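Local coordinates for putative secreted protein (Streptomyces sp. SirexAA-E, PDB 4PEY) that hydrolyses laminarin and laminarioligosaccharides as an exo-beta-1,3-glucanase of glycoside hydrolase family 55, releasing glucose and laminaribiose, at residues A132-R135 against R136-V139; S257-L260 against D261-Y264; I275-A278 against V279-L283. The protein carries 1 engineered substitution. One frame throughout, in Å; residues are numbered along the deposited sequence. Where two conformers were deposited one is given.

Contact 1 comes first along a chain whose family is built from two tandem parallel beta-helices. It closes a tight, buried corner between strands 134-135 and 138-144. Contact 2 closes the short turn from strand 255-259, which pairs with strand 231-243, into strand 263-266. Contact 3 follows after ten intervening residues and ends helix 272-280 just before strand 284-287. The three lie in series, and none encloses another. Contacts 2 and 3 touch: Tyr-264 CB lies 3.6 Å from Ala-278 CB, and Leu-283 packs on the backbone of the 261-264 turn. Contact 1 stands apart, its nearest atoms about 9 Å from contact 2 and about 21 Å from contact 3.

Contact 1: A132-R135 against R136-V139; sequences APFR and RMHV
Met-137 lays its side chain across one face of the Phe-134 ring. Its CB starts over the rim, 3.4 Å from Phe-134 CE2. CG comes next and sits over the face, 3.6 Å from the ring centroid and 15° off the normal, so this is a CH-pi contact. The same CG also touches Arg-135 O at 3.3 Å. SD lies higher above the face, 4.8 Å from the centroid of the Phe-134 ring, as a Met-aromatic contact. Bends at chi2 and chi3 (both near -70°) fold the chain back. They bring CE down to the ring, 3.9 Å from Phe-134 CZ. The residues sit at a corner of the parallel beta-helix. Strand 134-135 runs between strands 110-113 and 157-159, and strand 138-144 between 116-118 and 162-168. Arg-136 makes the corner with a left-handed backbone conformation. Val-139 meets the ring from another direction. Its CG2 lies at the ring edge, in plane, 3.8 Å from Phe-134 CZ. With an alanine in place of Phe-134, Met-137 CG and CE would probably lose the ring face they rest on and a gap would open beneath them. The Phe-134 ring also meets that of Trp-126. Arg-135 CB points away from the 136-139 segment, and its extended chain carries NE to a salt bridge with Asp-370 OD2.

Contact 2: S257-L260 against D261-Y264; sequences SLPL and DQFY
Pro-259 O and Leu-260 O each accept a backbone N-H from three residues ahead. This makes two overlapping type I turns, a short 3-10 segment that carries the chain from strand 255-259 into strand 263-266. The first bond runs from Gln-262 N to Pro-259 O at 2.9 Å, with an N-H...O angle of 159°. The second runs from Phe-263 N to Leu-260 O, also 2.9 Å, at 154°. In both, the donor sits well above the carbonyl plane. The turn thus leads from a strand paired antiparallel with 231-243 to one paired parallel with 284-287, where the second run of parallel strands begins.

The apolar contacts centre on Phe-263. Its ring is met at the edge by Leu-258, whose CB is 3.7 Å from Phe-263 CE1. Leu-258 CD1 reaches both CE1 and CZ of that ring. With CG beside the backbone N (chi1 -78°), the Phe-263 ring reaches back to Leu-258. Leu-260 adds a looser touch, its CD1 to Phe-263 CB. Outside the turn, the Phe-263 ring meets that of His-284, and its side chain packs on Val-234 and Leu-286.

Polar groups also lie against apolar ones. Pro-259 O is at the edge of the Phe-263 ring, in plane, 3.6 Å from Phe-263 CD1. In one of two conformers, the extended Gln-262 chain brings its amide slantwise to the CD edge of Pro-259, with NE2 3.6 Å from Pro-259 CD and OE1 near Leu-258 CD2. Asp-261 OD1 sits off the CB corner of the same proline, 3.6 Å from Pro-259 CB.

Contact 3: I275-A278 against V279-L283; sequences INAA and VDQGL
A Schellman motif ends helix 272-280, and Ala-278 and Leu-283 are its outer partners. Leu-283 N donates to Ala-278 O at 2.9 Å. Inside that bond, Gly-282 N donates to Val-279 O at 3.0 Å. Gly-282 takes the positive phi of the reversal, 104°. There a beta carbon would press on the carbonyl oxygen of Gln-281. The apolar contact that usually goes with this motif is present but slight: Leu-283 CD1 lies 4.2 Å from Ala-278 CB. Ala-278 O also takes a weak second bond from Gln-281 N. The turns before it are regular helix, with Asp-280 N bonded to Asn-276 O at 3.0 Å and Gln-281 N to Ala-277 O at 2.9 Å. Gln-281 has CG beside its backbone N (chi1 -67°), which puts CG against Ala-277 O at 3.1 Å. The chain beyond is extended; NE2 reaches 4.0 Å from Ala-277 CB, and OE1 is held by Val-14 N. Arg-302 NH2 bonds to the carbonyl oxygens of both Val-279 and Leu-283 and so spans the cap. The helix lies in the connection between parallel strands 263-266 and 284-287, with Ile-275 packed on Tyr-264 and Leu-285 and Asn-276 OD1 hydrogen-bonded to Glu-299 N in strand 298-300.

Contact 1: A132-R135 against R136-V139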
loop_
_atom_site.group_PDB
_atom_site.type_symbol
_atom_site.label_atom_id
_atom_site.label_comp_id
_atom_site.label_asym_id
_atom_site.label_seq_id
_atom_site.Cartn_x
_atom_site.Cartn_y
_atom_site.Cartn_z
ATOM N N ALA A 132 5.782 0.997 0.646
ATOM C CA ALA A 132 7.078 0.720 0.029
ATOM C C ALA A 132 7.060 -0.661 -0.625
ATOM O O ALA A 132 7.795 -1.577 -0.211
ATOM C CB ALA A 132 8.192 0.820 1.065
ATOM N N PRO A 133 6.210 -0.824 -1.649
ATOM C CA PRO A 133 5.984 -2.156 -2.220
ATOM C C PRO A 133 7.190 -2.773 -2.924
ATOM O O PRO A 133 8.021 -2.088 -3.521
ATOM C CB PRO A 133 4.852 -1.910 -3.227
ATOM C CG PRO A 133 5.015 -0.469 -3.616
ATOM C CD PRO A 133 5.409 0.211 -2.334
ATOM N N PHE A 134 7.230 -4.099 -2.859
ATOM C CA PHE A 134 8.288 -4.934 -3.410
ATOM C C PHE A 134 7.548 -5.996 -4.235
ATOM O O PHE A 134 7.006 -6.957 -3.674
ATOM C CB PHE A 134 9.103 -5.523 -2.250
ATOM C CG PHE A 134 10.438 -6.134 -2.619
ATOM C CD1 PHE A 134 11.588 -5.357 -2.656
ATOM C CD2 PHE A 134 10.561 -7.508 -2.810
ATOM C CE1 PHE A 134 12.835 -5.918 -2.940
ATOM C CE2 PHE A 134 11.807 -8.078 -3.083
ATOM C CZ PHE A 134 12.940 -7.275 -3.157
ATOM N N ARG A 135 7.471 -5.789 -5.553
ATOM C CA ARG A 135 6.652 -6.626 -6.445
ATOM C C ARG A 135 7.438 -7.260 -7.580
ATOM O O ARG A 135 8.318 -6.627 -8.146
ATOM C CB ARG A 135 5.532 -5.805 -7.093
ATOM C CG ARG A 135 4.452 -5.279 -6.168
ATOM C CD ARG A 135 3.450 -4.442 -6.971
ATOM N NE ARG A 135 2.413 -3.837 -6.134
ATOM C CZ ARG A 135 1.270 -4.420 -5.787
ATOM N NH1 ARG A 135 0.990 -5.658 -6.196
ATOM N NH2 ARG A 135 0.410 -3.763 -5.009
ATOM N N ARG A 136 7.092 -8.493 -7.935
ATOM C CA ARG A 136 7.654 -9.136 -9.127
ATOM C C ARG A 136 9.182 -9.084 -9.095
ATOM O O ARG A 136 9.831 -8.788 -10.097
ATOM C CB ARG A 136 7.106 -8.472 -10.408
ATOM C CG ARG A 136 7.138 -9.339 -11.665
ATOM C CD ARG A 136 6.675 -8.540 -12.895
ATOM N NE ARG A 136 6.692 -9.328 -14.128
ATOM C CZ ARG A 136 5.691 -10.103 -14.529
ATOM N NH1 ARG A 136 5.786 -10.783 -15.666
ATOM N NH2 ARG A 136 4.594 -10.197 -13.792
ATOM N N MET A 137 9.748 -9.382 -7.929
ATOM C CA MET A 137 11.194 -9.380 -7.744
ATOM C C MET A 137 11.725 -10.802 -7.665
ATOM O O MET A 137 11.062 -11.689 -7.118
ATOM C CB MET A 137 11.572 -8.622 -6.461
ATOM C CG MET A 137 11.145 -7.158 -6.459
ATOM S SD MET A 137 12.077 -6.110 -7.604
ATOM C CE MET A 137 13.688 -6.058 -6.815
ATOM N N HIS A 138 12.939 -11.014 -8.172
ATOM C CA HIS A 138 13.636 -12.275 -7.954
ATOM C C HIS A 138 14.924 -12.006 -7.198
ATOM O O HIS A 138 15.874 -11.477 -7.771
ATOM C CB HIS A 138 13.959 -12.998 -9.266
ATOM C CG HIS A 138 14.587 -14.344 -9.057
ATOM N ND1 HIS A 138 15.344 -14.977 -10.022
ATOM C CD2 HIS A 138 14.590 -15.163 -7.978
ATOM C CE1 HIS A 138 15.766 -16.141 -9.553
ATOM N NE2 HIS A 138 15.331 -16.272 -8.310
ATOM N N VAL A 139 14.965 -12.372 -5.918
ATOM C CA VAL A 139 16.188 -12.180 -5.141
ATOM C C VAL A 139 16.956 -13.492 -5.095
ATOM O O VAL A 139 16.480 -14.486 -4.530
ATOM C CB VAL A 139 15.904 -11.687 -3.707
ATOM C CG1 VAL A 139 17.219 -11.423 -2.982
ATOM C CG2 VAL A 139 15.052 -10.419 -3.740
#

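Contact 2: S257-L260 against D261-Y264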
loop_
_atom_site.group_PDB
_atom_site.type_symbol
_atom_site.label_atom_id
_atom_site.label_comp_id
_atom_site.label_asym_id
_atom_site.label_seq_id
_atom_site.Cartn_x
_atom_site.Cartn_y
_atom_site.Cartn_z
ATOM N N SER A 257 -0.830 -6.876 -23.533
ATOM C CA SER A 257 0.095 -5.746 -23.606
ATOM C C SER A 257 -0.549 -4.565 -24.319
ATOM O O SER A 257 -1.084 -4.708 -25.427
ATOM C CB SER A 257 1.389 -6.140 -24.320
ATOM O OG SER A 257 2.138 -7.062 -23.545
ATOM N N LEU A 258 -0.500 -3.401 -23.677
ATOM C CA LEU A 258 -1.030 -2.170 -24.259
ATOM C C LEU A 258 0.109 -1.276 -24.735
ATOM O O LEU A 258 0.967 -0.907 -23.941
ATOM C CB LEU A 258 -1.875 -1.412 -23.238
ATOM C CG LEU A 258 -3.103 -2.124 -22.675
ATOM C CD1 LEU A 258 -3.684 -1.332 -21.515
ATOM C CD2 LEU A 258 -4.142 -2.320 -23.779
ATOM N N PRO A 259 0.127 -0.928 -26.029
ATOM C CA PRO A 259 1.158 0.003 -26.512
ATOM C C PRO A 259 1.091 1.366 -25.825
ATOM O O PRO A 259 -0.004 1.826 -25.475
ATOM C CB PRO A 259 0.836 0.141 -28.006
ATOM C CG PRO A 259 0.048 -1.091 -28.346
ATOM C CD PRO A 259 -0.753 -1.398 -27.113
ATOM N N LEU A 260 2.247 2.002 -25.647
ATOM C CA LEU A 260 2.320 3.313 -25.017
ATOM C C LEU A 260 1.473 4.357 -25.747
ATOM O O LEU A 260 0.988 5.307 -25.124
ATOM C CB LEU A 260 3.776 3.783 -24.937
ATOM C CG LEU A 260 4.037 5.097 -24.194
ATOM C CD1 LEU A 260 3.681 4.952 -22.724
ATOM C CD2 LEU A 260 5.487 5.535 -24.356
ATOM N N ASP A 261 1.275 4.194 -27.053
ATOM C CA ASP A 261 0.503 5.196 -27.784
ATOM C C ASP A 261 -0.995 5.097 -27.467
ATOM O O ASP A 261 -1.786 5.919 -27.930
ATOM C CB ASP A 261 0.776 5.128 -29.305
ATOM C CG ASP A 261 0.229 3.870 -29.994
ATOM O OD1 ASP A 261 -0.566 3.106 -29.421
ATOM O OD2 ASP A 261 0.589 3.670 -31.179
ATOM N N GLN A 262 -1.379 4.115 -26.653
ATOM C CA GLN A 262 -2.762 4.040 -26.188
ATOM C C GLN A 262 -2.904 4.658 -24.797
ATOM O O GLN A 262 -3.966 4.579 -24.176
ATOM C CB GLN A 262 -3.254 2.591 -26.198
ATOM C CG GLN A 262 -3.422 2.034 -27.613
ATOM C CD GLN A 262 -3.821 0.571 -27.639
ATOM O OE1 GLN A 262 -4.275 0.016 -26.639
ATOM N NE2 GLN A 262 -3.650 -0.063 -28.793
ATOM N N PHE A 263 -1.828 5.291 -24.327
ATOM C CA PHE A 263 -1.815 6.002 -23.049
ATOM C C PHE A 263 -1.664 7.501 -23.254
ATOM O O PHE A 263 -0.838 7.933 -24.058
ATOM C CB PHE A 263 -0.661 5.520 -22.156
ATOM C CG PHE A 263 -0.921 4.215 -21.476
ATOM C CD1 PHE A 263 -0.857 3.022 -22.181
ATOM C CD2 PHE A 263 -1.205 4.178 -20.116
ATOM C CE1 PHE A 263 -1.091 1.813 -21.546
ATOM C CE2 PHE A 263 -1.446 2.978 -19.472
ATOM C CZ PHE A 263 -1.390 1.792 -20.186
ATOM N N TYR A 264 -2.450 8.292 -22.526
ATOM C CA TYR A 264 -2.138 9.707 -22.370
ATOM C C TYR A 264 -1.023 9.812 -21.338
ATOM O O TYR A 264 -1.186 9.375 -20.198
ATOM C CB TYR A 264 -3.365 10.514 -21.929
ATOM C CG TYR A 264 -3.069 11.972 -21.641
ATOM C CD1 TYR A 264 -2.363 12.751 -22.544
ATOM C CD2 TYR A 264 -3.511 12.573 -20.469
ATOM C CE1 TYR A 264 -2.099 14.092 -22.279
ATOM C CE2 TYR A 264 -3.247 13.904 -20.197
ATOM C CZ TYR A 264 -2.543 14.660 -21.104
ATOM O OH TYR A 264 -2.286 15.989 -20.837
#

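Contact 3: I275-A278 against V279-L283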
loop_
_atom_site.group_PDB
_atom_site.type_symbol
_atom_site.label_atom_id
_atom_site.label_comp_id
_atom_site.label_asym_id
_atom_site.label_seq_id
_atom_site.Cartn_x
_atom_site.Cartn_y
_atom_site.Cartn_z
ATOM N N ILE A 275 -7.088 15.421 -18.777
ATOM C CA ILE A 275 -6.999 14.035 -18.335
ATOM C C ILE A 275 -8.339 13.323 -18.551
ATOM O O ILE A 275 -8.391 12.191 -19.062
ATOM C CB ILE A 275 -6.585 13.957 -16.849
ATOM C CG1 ILE A 275 -5.129 14.407 -16.683
ATOM C CG2 ILE A 275 -6.781 12.545 -16.300
ATOM C CD1 ILE A 275 -4.756 14.758 -15.256
ATOM N N ASN A 276 -9.428 13.998 -18.194
ATOM C CA ASN A 276 -10.749 13.401 -18.351
ATOM C C ASN A 276 -11.133 13.211 -19.812
ATOM O O ASN A 276 -11.733 12.193 -20.173
ATOM C CB ASN A 276 -11.798 14.242 -17.623
ATOM C CG ASN A 276 -11.690 14.109 -16.112
ATOM O OD1 ASN A 276 -11.023 13.200 -15.602
ATOM N ND2 ASN A 276 -12.343 15.006 -15.389
ATOM N N ALA A 277 -10.775 14.182 -20.650
ATOM C CA ALA A 277 -11.009 14.077 -22.090
ATOM C C ALA A 277 -10.264 12.880 -22.676
ATOM O O ALA A 277 -10.784 12.185 -23.550
ATOM C CB ALA A 277 -10.591 15.359 -22.793
ATOM N N ALA A 278 -9.047 12.641 -22.191
ATOM C CA ALA A 278 -8.247 11.516 -22.667
ATOM C C ALA A 278 -8.964 10.190 -22.422
ATOM O O ALA A 278 -9.046 9.344 -23.314
ATOM C CB ALA A 278 -6.874 11.511 -21.998
ATOM N N VAL A 279 -9.495 10.014 -21.214
ATOM C CA VAL A 279 -10.192 8.779 -20.877
ATOM C C VAL A 279 -11.472 8.649 -21.705
ATOM O O VAL A 279 -11.777 7.571 -22.229
ATOM C CB VAL A 279 -10.522 8.710 -19.375
ATOM C CG1 VAL A 279 -11.306 7.444 -19.063
ATOM C CG2 VAL A 279 -9.234 8.751 -18.561
ATOM N N ASP A 280 -12.205 9.751 -21.852
ATOM C CA ASP A 280 -13.420 9.721 -22.654
ATOM C C ASP A 280 -13.121 9.343 -24.106
ATOM O O ASP A 280 -13.931 8.675 -24.748
ATOM C CB ASP A 280 -14.139 11.066 -22.602
ATOM C CG ASP A 280 -15.567 10.974 -23.102
ATOM O OD1 ASP A 280 -16.264 10.005 -22.733
ATOM O OD2 ASP A 280 -15.988 11.862 -23.869
ATOM N N GLN A 281 -11.954 9.747 -24.603
ATOM C CA GLN A 281 -11.559 9.459 -25.976
ATOM C C GLN A 281 -10.943 8.069 -26.134
ATOM O O GLN A 281 -10.595 7.670 -27.245
ATOM C CB GLN A 281 -10.592 10.537 -26.476
ATOM C CG GLN A 281 -11.258 11.906 -26.612
ATOM C CD GLN A 281 -10.275 13.027 -26.892
ATOM O OE1 GLN A 281 -9.148 12.787 -27.327
ATOM N NE2 GLN A 281 -10.701 14.262 -26.642
ATOM N N GLY A 282 -10.814 7.333 -25.032
ATOM C CA GLY A 282 -10.375 5.949 -25.101
ATOM C C GLY A 282 -8.937 5.675 -24.699
ATOM O O GLY A 282 -8.473 4.536 -24.795
ATOM N N LEU A 283 -8.225 6.706 -24.251
ATOM C CA LEU A 283 -6.843 6.531 -23.798
ATOM C C LEU A 283 -6.763 6.079 -22.347
ATOM O O LEU A 283 -7.611 6.432 -21.522
ATOM C CB LEU A 283 -6.051 7.828 -23.966
ATOM C CG LEU A 283 -5.888 8.313 -25.409
ATOM C CD1 LEU A 283 -5.224 9.676 -25.422
ATOM C CD2 LEU A 283 -5.094 7.315 -26.250
#